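Uronate isomerase (Caulobacter crescentus, PDB 2Q01) catalyses the isomerisation of D-glucuronate to D-fructuronate and of D-galacturonate to D-tagaturonate in uronate metabolism. Local coordinates at residues 200-208 and 279-288; 255-263 and 337-348. All blocks are in the same frame, centred on the assembly; numbering follows the deposited sequence.

Contact 1 (200-208 and 279-288)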
loop_
_atom_site.group_PDB
_atom_site.type_symbol
_atom_site.label_atom_id
_atom_site.label_comp_id
_atom_site.label_asym_id
_atom_site.label_seq_id
_atom_site.Cartn_x
_atom_site.Cartn_y
_atom_site.Cartn_z
ATOM N N ASP B 200 15.575 23.385 -11.207
ATOM C CA ASP B 200 16.144 22.658 -10.059
ATOM C C ASP B 200 17.564 23.029 -9.638
ATOM O O ASP B 200 17.851 23.102 -8.443
ATOM C CB ASP B 200 16.093 21.147 -10.317
ATOM C CG ASP B 200 14.680 20.591 -10.309
ATOM O OD1 ASP B 200 13.710 21.364 -10.122
ATOM O OD2 ASP B 200 14.547 19.364 -10.493
ATOM N N ALA B 201 18.442 23.254 -10.612
ATOM C CA ALA B 201 19.849 23.535 -10.332
ATOM C C ALA B 201 20.110 24.939 -9.761
ATOM O O ALA B 201 21.115 25.147 -9.078
ATOM C CB ALA B 201 20.698 23.281 -11.567
ATOM N N VAL B 202 19.212 25.888 -10.032
ATOM C CA VAL B 202 19.354 27.253 -9.506
ATOM C C VAL B 202 18.398 27.509 -8.340
ATOM O O VAL B 202 18.214 28.647 -7.901
ATOM C CB VAL B 202 19.203 28.352 -10.608
ATOM C CG1 VAL B 202 20.287 28.210 -11.659
ATOM C CG2 VAL B 202 17.836 28.312 -11.262
ATOM N N ILE B 203 17.797 26.434 -7.842
ATOM C CA ILE B 203 16.860 26.503 -6.718
ATOM C C ILE B 203 17.380 25.685 -5.532
ATOM O O ILE B 203 17.283 26.122 -4.384
ATOM C CB ILE B 203 15.425 26.070 -7.136
ATOM C CG1 ILE B 203 14.851 27.084 -8.138
ATOM C CG2 ILE B 203 14.514 25.897 -5.906
ATOM C CD1 ILE B 203 13.365 26.964 -8.422
ATOM N N ASP B 204 17.951 24.514 -5.816
ATOM C CA ASP B 204 18.541 23.680 -4.773
ATOM C C ASP B 204 19.967 24.125 -4.487
ATOM O O ASP B 204 20.860 23.930 -5.313
ATOM C CB ASP B 204 18.510 22.202 -5.171
ATOM C CG ASP B 204 18.735 21.261 -3.989
ATOM O OD1 ASP B 204 18.679 20.028 -4.193
ATOM O OD2 ASP B 204 18.964 21.741 -2.858
ATOM N N PHE B 205 20.170 24.725 -3.314
ATOM C CA PHE B 205 21.505 25.122 -2.855
ATOM C C PHE B 205 22.345 23.931 -2.351
ATOM O O PHE B 205 23.566 24.043 -2.216
ATOM C CB PHE B 205 21.409 26.208 -1.777
ATOM C CG PHE B 205 21.218 27.603 -2.321
ATOM C CD1 PHE B 205 19.947 28.142 -2.458
ATOM C CD2 PHE B 205 22.313 28.383 -2.674
ATOM C CE1 PHE B 205 19.761 29.438 -2.948
ATOM C CE2 PHE B 205 22.138 29.677 -3.170
ATOM C CZ PHE B 205 20.854 30.207 -3.299
ATOM N N GLU B 206 21.693 22.801 -2.080
ATOM C CA GLU B 206 22.387 21.567 -1.697
ATOM C C GLU B 206 22.861 20.760 -2.910
ATOM O O GLU B 206 23.549 19.748 -2.756
ATOM C CB GLU B 206 21.504 20.694 -0.800
ATOM C CG GLU B 206 21.414 21.168 0.646
ATOM C CD GLU B 206 20.432 20.353 1.468
ATOM O OE1 GLU B 206 19.220 20.359 1.142
ATOM O OE2 GLU B 206 20.876 19.711 2.446
ATOM N N ASP B 207 22.472 21.201 -4.106
ATOM C CA ASP B 207 22.943 20.612 -5.355
ATOM C C ASP B 207 24.398 21.026 -5.522
ATOM O O ASP B 207 24.729 22.199 -5.355
ATOM C CB ASP B 207 22.102 21.127 -6.526
ATOM C CG ASP B 207 22.041 20.152 -7.692
ATOM O OD1 ASP B 207 23.082 19.559 -8.045
ATOM O OD2 ASP B 207 20.941 19.995 -8.267
ATOM N N GLU B 208 25.265 20.064 -5.834
ATOM C CA GLU B 208 26.705 20.331 -5.921
ATOM C C GLU B 208 27.089 21.177 -7.134
ATOM O O GLU B 208 28.078 21.910 -7.099
ATOM C CB GLU B 208 27.533 19.032 -5.855
ATOM C CG GLU B 208 27.528 18.150 -7.115
ATOM C CD GLU B 208 26.279 17.287 -7.259
ATOM O OE1 GLU B 208 25.528 17.121 -6.272
ATOM O OE2 GLU B 208 26.047 16.764 -8.372
ATOM N N VAL B 279 24.254 27.592 3.975
ATOM C CA VAL B 279 23.371 26.541 3.499
ATOM C C VAL B 279 23.213 25.471 4.578
ATOM O O VAL B 279 24.085 24.614 4.748
ATOM C CB VAL B 279 23.905 25.901 2.175
ATOM C CG1 VAL B 279 22.870 24.962 1.564
ATOM C CG2 VAL B 279 24.317 26.976 1.157
ATOM N N THR B 280 22.113 25.553 5.323
ATOM C CA THR B 280 21.726 24.511 6.272
ATOM C C THR B 280 20.588 23.720 5.626
ATOM O O THR B 280 19.812 24.299 4.860
ATOM C CB THR B 280 21.271 25.093 7.645
ATOM O OG1 THR B 280 20.025 25.785 7.501
ATOM C CG2 THR B 280 22.319 26.042 8.223
ATOM N N PRO B 281 20.482 22.402 5.919
ATOM C CA PRO B 281 19.419 21.576 5.326
ATOM C C PRO B 281 17.998 22.138 5.506
ATOM O O PRO B 281 17.155 21.962 4.624
ATOM C CB PRO B 281 19.561 20.245 6.065
ATOM C CG PRO B 281 20.987 20.199 6.479
ATOM C CD PRO B 281 21.352 21.606 6.808
ATOM N N GLU B 282 17.763 22.818 6.629
ATOM C CA GLU B 282 16.478 23.453 6.944
ATOM C C GLU B 282 16.195 24.670 6.059
ATOM O O GLU B 282 15.060 24.863 5.611
ATOM C CB GLU B 282 16.418 23.875 8.421
ATOM C CG GLU B 282 16.546 22.731 9.447
ATOM C CD GLU B 282 17.994 22.318 9.732
ATOM O OE1 GLU B 282 18.234 21.110 9.941
ATOM O OE2 GLU B 282 18.891 23.193 9.741
ATOM N N LYS B 283 17.224 25.485 5.821
ATOM C CA LYS B 283 17.090 26.695 5.004
ATOM C C LYS B 283 16.953 26.374 3.517
ATOM O O LYS B 283 16.210 27.046 2.800
ATOM C CB LYS B 283 18.282 27.632 5.223
ATOM C CG LYS B 283 18.169 28.538 6.440
ATOM C CD LYS B 283 19.425 29.391 6.583
ATOM C CE LYS B 283 19.314 30.366 7.742
ATOM N NZ LYS B 283 20.575 31.131 7.923
ATOM N N ALA B 284 17.681 25.351 3.069
ATOM C CA ALA B 284 17.638 24.888 1.681
ATOM C C ALA B 284 16.272 24.286 1.321
ATOM O O ALA B 284 15.761 24.525 0.227
ATOM C CB ALA B 284 18.766 23.888 1.419
ATOM N N GLU B 285 15.698 23.520 2.255
ATOM C CA GLU B 285 14.331 23.005 2.166
ATOM C C GLU B 285 13.302 24.113 2.059
ATOM O O GLU B 285 12.377 24.024 1.254
ATOM C CB GLU B 285 13.988 22.174 3.401
ATOM C CG GLU B 285 13.738 20.699 3.146
ATOM C CD GLU B 285 12.529 20.444 2.256
ATOM O OE1 GLU B 285 12.737 20.133 1.064
ATOM O OE2 GLU B 285 11.380 20.556 2.744
ATOM N N LEU B 286 13.467 25.142 2.889
ATOM C CA LEU B 286 12.541 26.265 2.951
ATOM C C LEU B 286 12.554 27.058 1.650
ATOM O O LEU B 286 11.507 27.497 1.188
ATOM C CB LEU B 286 12.892 27.192 4.122
ATOM C CG LEU B 286 11.782 27.810 4.992
ATOM C CD1 LEU B 286 12.315 29.005 5.766
ATOM C CD2 LEU B 286 10.522 28.219 4.235
ATOM N N PHE B 287 13.737 27.234 1.063
ATOM C CA PHE B 287 13.860 27.978 -0.186
ATOM C C PHE B 287 13.254 27.212 -1.350
ATOM O O PHE B 287 12.533 27.797 -2.146
ATOM C CB PHE B 287 15.310 28.356 -0.475
ATOM C CG PHE B 287 15.478 29.266 -1.668
ATOM C CD1 PHE B 287 15.067 30.600 -1.611
ATOM C CD2 PHE B 287 16.058 28.790 -2.844
ATOM C CE1 PHE B 287 15.229 31.442 -2.711
ATOM C CE2 PHE B 287 16.222 29.618 -3.946
ATOM C CZ PHE B 287 15.811 30.950 -3.881
ATOM N N ARG B 288 13.527 25.909 -1.425
ATOM C CA ARG B 288 12.895 25.029 -2.417
ATOM C C ARG B 288 11.364 25.017 -2.290
ATOM O O ARG B 288 10.653 25.037 -3.293
ATOM C CB ARG B 288 13.442 23.612 -2.295
ATOM C CG ARG B 288 14.851 23.444 -2.829
ATOM C CD ARG B 288 15.251 21.981 -2.892
ATOM N NE ARG B 288 14.969 21.267 -1.648
ATOM C CZ ARG B 288 15.875 20.954 -0.724
ATOM N NH1 ARG B 288 15.509 20.291 0.367
ATOM N NH2 ARG B 288 17.146 21.287 -0.884
HETATM O O HOH W 1 17.735 25.429 -1.732
#
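Arg-288, in the first turns of helix 281-302, holds the polar half of this contact by forming salt bridges with Asp-204 and Glu-206. Both acids are met through NH2. The bond from Arg-288 NH2 to Glu-206 OE1 is 3.0 Å and nearly straight, at 174°. Glu-206 OE1 accepts through its anti lone pair, and carboxylate and guanidinium lie almost coplanar. The bond from Arg-288 NH2 to Asp-204 OD2 is shorter, 2.7 Å, but more bent. Here the two planes stand 74° apart, and NH2 comes from above the carboxylate. From the opposite face of that carboxylate, Glu-206 N donates to Asp-204 OD2 at 3.0 Å, which closes an Asx turn. A bend at chi3 (-49°) brings the guanidinium back over its own helix, where Arg-288 NH1 meets Glu-285 OE1 at 2.9 Å.

The aromatic half is an offset edge-to-face pair. Phe-205 turns its edge toward the face of Phe-287, with Phe-205 CE1 3.7 Å from Phe-287 CE2. Ile-203 O lies at the edge of the Phe-287 ring, 3.3 Å from Phe-287 CD2. Phe-205 CB also packs on Val-279 CG1. Leu-274 of helix 264-276 touches the side chains of both phenylalanines.

A water joins the two backbones. It donates to Ile-203 O and Ala-284 O and accepts from Phe-205 N. The helix itself starts with Thr-280 as N-cap, its OG1 accepting from Lys-283 N.

The contact packs the loop after strand 192-194 onto the start of helix 281-302. Three carboxylates bond to the NH1 and NH2 ends of one guanidinium. Its positive charge probably offsets theirs and helps keep the acids ionised. Bonds on NH1 and NH2 limit rotation of the guanidinium group.

Contact 2 (255-263 and 337-348)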
loop_
_atom_site.group_PDB
_atom_site.type_symbol
_atom_site.label_atom_id
_atom_site.label_comp_id
_atom_site.label_asym_id
_atom_site.label_seq_id
_atom_site.Cartn_x
_atom_site.Cartn_y
_atom_site.Cartn_z
ATOM N N PRO B 255 13.363 17.117 -3.294
ATOM C CA PRO B 255 13.302 16.004 -2.332
ATOM C C PRO B 255 11.930 15.825 -1.678
ATOM O O PRO B 255 11.548 14.704 -1.346
ATOM C CB PRO B 255 14.322 16.409 -1.258
ATOM C CG PRO B 255 15.215 17.378 -1.914
ATOM C CD PRO B 255 14.375 18.115 -2.892
ATOM N N THR B 256 11.210 16.925 -1.474
ATOM C CA THR B 256 9.903 16.886 -0.836
ATOM C C THR B 256 8.881 17.634 -1.675
ATOM O O THR B 256 9.234 18.321 -2.641
ATOM C CB THR B 256 9.937 17.541 0.558
ATOM O OG1 THR B 256 10.379 18.898 0.437
ATOM C CG2 THR B 256 10.854 16.776 1.511
ATOM N N ALA B 257 7.612 17.504 -1.297
ATOM C CA ALA B 257 6.532 18.246 -1.944
ATOM C C ALA B 257 6.245 19.564 -1.218
ATOM O O ALA B 257 5.257 20.238 -1.517
ATOM C CB ALA B 257 5.273 17.387 -2.017
ATOM N N ALA B 258 7.123 19.924 -0.280
ATOM C CA ALA B 258 6.926 21.063 0.616
ATOM C C ALA B 258 6.791 22.368 -0.140
ATOM O O ALA B 258 7.546 22.622 -1.080
ATOM C CB ALA B 258 8.064 21.151 1.614
ATOM N N THR B 259 5.789 23.157 0.247
ATOM C CA THR B 259 5.597 24.519 -0.263
ATOM C C THR B 259 5.585 25.498 0.916
ATOM O O THR B 259 5.381 25.090 2.060
ATOM C CB THR B 259 4.284 24.668 -1.071
ATOM O OG1 THR B 259 3.155 24.454 -0.216
ATOM C CG2 THR B 259 4.224 23.678 -2.230
ATOM N N ALA B 260 5.803 26.780 0.642
ATOM C CA ALA B 260 5.767 27.810 1.691
ATOM C C ALA B 260 5.116 29.096 1.189
ATOM O O ALA B 260 5.017 29.314 -0.010
ATOM C CB ALA B 260 7.167 28.091 2.212
ATOM N N ASP B 261 4.675 29.947 2.106
ATOM C CA ASP B 261 4.090 31.225 1.725
ATOM C C ASP B 261 4.694 32.333 2.581
ATOM O O ASP B 261 4.038 32.889 3.465
ATOM C CB ASP B 261 2.560 31.179 1.847
ATOM C CG ASP B 261 1.864 32.312 1.092
ATOM O OD1 ASP B 261 2.500 32.980 0.244
ATOM O OD2 ASP B 261 0.661 32.527 1.346
ATOM N N LEU B 262 5.964 32.628 2.319
ATOM C CA LEU B 262 6.668 33.703 3.007
ATOM C C LEU B 262 6.313 35.049 2.387
ATOM O O LEU B 262 5.867 35.120 1.237
ATOM C CB LEU B 262 8.188 33.492 2.943
ATOM C CG LEU B 262 8.827 32.191 3.440
ATOM C CD1 LEU B 262 10.306 32.132 3.049
ATOM C CD2 LEU B 262 8.660 32.004 4.939
ATOM N N SER B 263 6.515 36.115 3.158
ATOM C CA SER B 263 6.420 37.475 2.642
ATOM C C SER B 263 7.641 37.763 1.774
ATOM O O SER B 263 8.597 36.977 1.751
ATOM C CB SER B 263 6.314 38.484 3.788
ATOM O OG SER B 263 7.532 38.596 4.498
ATOM N N GLU B 337 5.058 13.019 1.525
ATOM C CA GLU B 337 3.890 13.624 2.163
ATOM C C GLU B 337 3.388 14.792 1.310
ATOM O O GLU B 337 4.191 15.564 0.778
ATOM C CB GLU B 337 4.277 14.120 3.561
ATOM C CG GLU B 337 3.162 14.080 4.606
ATOM C CD GLU B 337 2.189 15.249 4.517
ATOM O OE1 GLU B 337 0.997 15.040 4.846
ATOM O OE2 GLU B 337 2.610 16.365 4.127
ATOM N N TYR B 338 2.066 14.921 1.187
ATOM C CA TYR B 338 1.457 15.958 0.344
ATOM C C TYR B 338 0.485 16.874 1.091
ATOM O O TYR B 338 0.380 18.056 0.764
ATOM C CB TYR B 338 0.741 15.331 -0.869
ATOM C CG TYR B 338 1.679 14.687 -1.867
ATOM C CD1 TYR B 338 2.190 15.413 -2.942
ATOM C CD2 TYR B 338 2.059 13.351 -1.730
ATOM C CE1 TYR B 338 3.059 14.824 -3.852
ATOM C CE2 TYR B 338 2.929 12.758 -2.624
ATOM C CZ TYR B 338 3.423 13.493 -3.680
ATOM O OH TYR B 338 4.287 12.889 -4.556
ATOM N N VAL B 339 -0.217 16.326 2.081
ATOM C CA VAL B 339 -1.349 17.007 2.730
ATOM C C VAL B 339 -0.944 18.252 3.517
ATOM O O VAL B 339 -1.504 19.330 3.306
ATOM C CB VAL B 339 -2.172 16.036 3.616
ATOM C CG1 VAL B 339 -3.429 16.709 4.155
ATOM C CG2 VAL B 339 -2.567 14.832 2.807
ATOM N N ASP B 340 0.030 18.101 4.411
ATOM C CA ASP B 340 0.578 19.237 5.144
ATOM C C ASP B 340 1.496 20.036 4.237
ATOM O O ASP B 340 1.547 21.265 4.318
ATOM C CB ASP B 340 1.355 18.769 6.378
ATOM C CG ASP B 340 0.448 18.346 7.528
ATOM O OD1 ASP B 340 0.945 17.660 8.448
ATOM O OD2 ASP B 340 -0.755 18.687 7.519
ATOM N N ALA B 341 2.201 19.318 3.364
ATOM C CA ALA B 341 3.233 19.887 2.506
ATOM C C ALA B 341 2.713 20.945 1.539
ATOM O O ALA B 341 3.255 22.048 1.479
ATOM C CB ALA B 341 3.959 18.773 1.750
ATOM N N LEU B 342 1.654 20.612 0.803
ATOM C CA LEU B 342 1.101 21.492 -0.236
ATOM C C LEU B 342 0.155 22.561 0.298
ATOM O O LEU B 342 -0.249 23.459 -0.448
ATOM C CB LEU B 342 0.379 20.671 -1.311
ATOM C CG LEU B 342 1.163 19.663 -2.155
ATOM C CD1 LEU B 342 0.190 18.754 -2.868
ATOM C CD2 LEU B 342 2.049 20.373 -3.151
ATOM N N LYS B 343 -0.183 22.463 1.581
ATOM C CA LYS B 343 -1.139 23.375 2.222
ATOM C C LYS B 343 -0.860 24.897 2.124
ATOM O O LYS B 343 -1.790 25.641 1.820
ATOM C CB LYS B 343 -1.442 22.951 3.670
ATOM C CG LYS B 343 -2.811 23.392 4.114
ATOM C CD LYS B 343 -3.092 23.095 5.563
ATOM C CE LYS B 343 -4.395 23.775 5.978
ATOM N NZ LYS B 343 -4.718 23.474 7.396
ATOM N N PRO B 344 0.393 25.364 2.391
ATOM C CA PRO B 344 0.693 26.804 2.220
ATOM C C PRO B 344 0.455 27.403 0.822
ATOM O O PRO B 344 0.028 28.560 0.717
ATOM C CB PRO B 344 2.179 26.892 2.576
ATOM C CG PRO B 344 2.402 25.755 3.488
ATOM C CD PRO B 344 1.579 24.652 2.911
ATOM N N LEU B 345 0.736 26.629 -0.226
ATOM C CA LEU B 345 0.493 27.059 -1.605
ATOM C C LEU B 345 -0.991 27.009 -1.949
ATOM O O LEU B 345 -1.500 27.887 -2.651
ATOM C CB LEU B 345 1.304 26.203 -2.592
ATOM C CG LEU B 345 1.124 26.317 -4.114
ATOM C CD1 LEU B 345 1.239 27.753 -4.627
ATOM C CD2 LEU B 345 2.113 25.418 -4.846
ATOM N N LEU B 346 -1.677 25.988 -1.442
ATOM C CA LEU B 346 -3.093 25.781 -1.731
ATOM C C LEU B 346 -3.998 26.760 -0.986
ATOM O O LEU B 346 -5.105 27.057 -1.435
ATOM C CB LEU B 346 -3.496 24.330 -1.440
ATOM C CG LEU B 346 -2.982 23.280 -2.434
ATOM C CD1 LEU B 346 -3.118 21.887 -1.859
ATOM C CD2 LEU B 346 -3.690 23.372 -3.768
ATOM N N THR B 347 -3.525 27.248 0.157
ATOM C CA THR B 347 -4.226 28.280 0.911
ATOM C C THR B 347 -4.162 29.595 0.140
ATOM O O THR B 347 -5.140 30.345 0.091
ATOM C CB THR B 347 -3.634 28.436 2.328
ATOM O OG1 THR B 347 -3.679 27.169 2.992
ATOM C CG2 THR B 347 -4.411 29.458 3.158
ATOM N N ARG B 348 -3.019 29.849 -0.487
ATOM C CA ARG B 348 -2.839 31.064 -1.268
ATOM C C ARG B 348 -3.542 30.972 -2.617
ATOM O O ARG B 348 -4.315 31.858 -2.978
ATOM C CB ARG B 348 -1.350 31.363 -1.455
ATOM C CG ARG B 348 -1.078 32.717 -2.090
ATOM C CD ARG B 348 0.350 32.828 -2.616
ATOM N NE ARG B 348 0.593 34.140 -3.219
ATOM C CZ ARG B 348 0.951 35.234 -2.545
ATOM N NH1 ARG B 348 1.121 35.200 -1.228
ATOM N NH2 ARG B 348 1.146 36.371 -3.195
HETATM O O HOH W 2 4.785 23.114 3.955
HETATM O O HOH W 3 3.017 36.892 1.123
#
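The loop that follows strand 249-252 of the parallel sheet runs along the start of helix 343-349, and Thr-259 makes the main polar link. Thr-259 OG1 donates to Ala-341 O at 2.9 Å, in the carbonyl plane and on a lone pair. Thr-259 N donates to the same oxygen of Ala-341 at 3.0 Å, but from above that plane. Thr-259 OG1 also accepts from Leu-345 N at 3.3 Å. With chi1 at 65°, OG1 lies between the backbone N and the carbonyl carbon, which puts it within reach of both Ala-341 O and Leu-345 N, and CG2 packs on Leu-345 CD2. A water donates to both Thr-259 O and Ala-341 O.

In a TIM barrel, the clan of this family, helices pack on the outside of a barrel of parallel strands. Consistent with this, Leu-342 touches Leu-359 and Leu-345 touches Ile-357 of strand 357-359. Nearby, Ala-257 CB packs against Tyr-338 CD1 at 3.8 Å and against Ala-341 CB. The Tyr-338 hydroxyl bonds to Phe-360 O. Pro-344 CG lies 3.4 Å from Thr-259 O, and Pro-344 CB touches Ala-260 CA.

At the far end Asp-261 and Arg-348 form a salt bridge, with OD1 of Asp-261 3.0 Å from NH1 of Arg-348. The hydrogen bond is weak, bent to 129°, and the two flat groups are nearly perpendicular. Arg-348 reaches it with its chain extended from CG to NE. On the neighbouring subunit, His-316 NE2 bonds to Val-339 O and His-313 packs on Asp-340 and Lys-343.

From the N terminus, the loop 200-208 comes first, between strand 192-194 and helix 210-221. Next is 255-263, between strand 249-252 and helix 264-276. The chain then reaches 279-288, where contact 1 closes a loop across 70 intervening residues. Contact 2 closes later, at 337-348, across 73. The segments alternate, so the two closures cross and neither nests inside the other. Their centres are about 16 Å apart. They touch through a probable hydrogen bond between Glu-285 OE1 and Thr-256 OG1 and where Leu-286 packs on Ala-260. Contact 1 ties the loop after strand 192-194 to helix 281-302. Contact 2 ties the loop after strand 249-252 to helix 343-349.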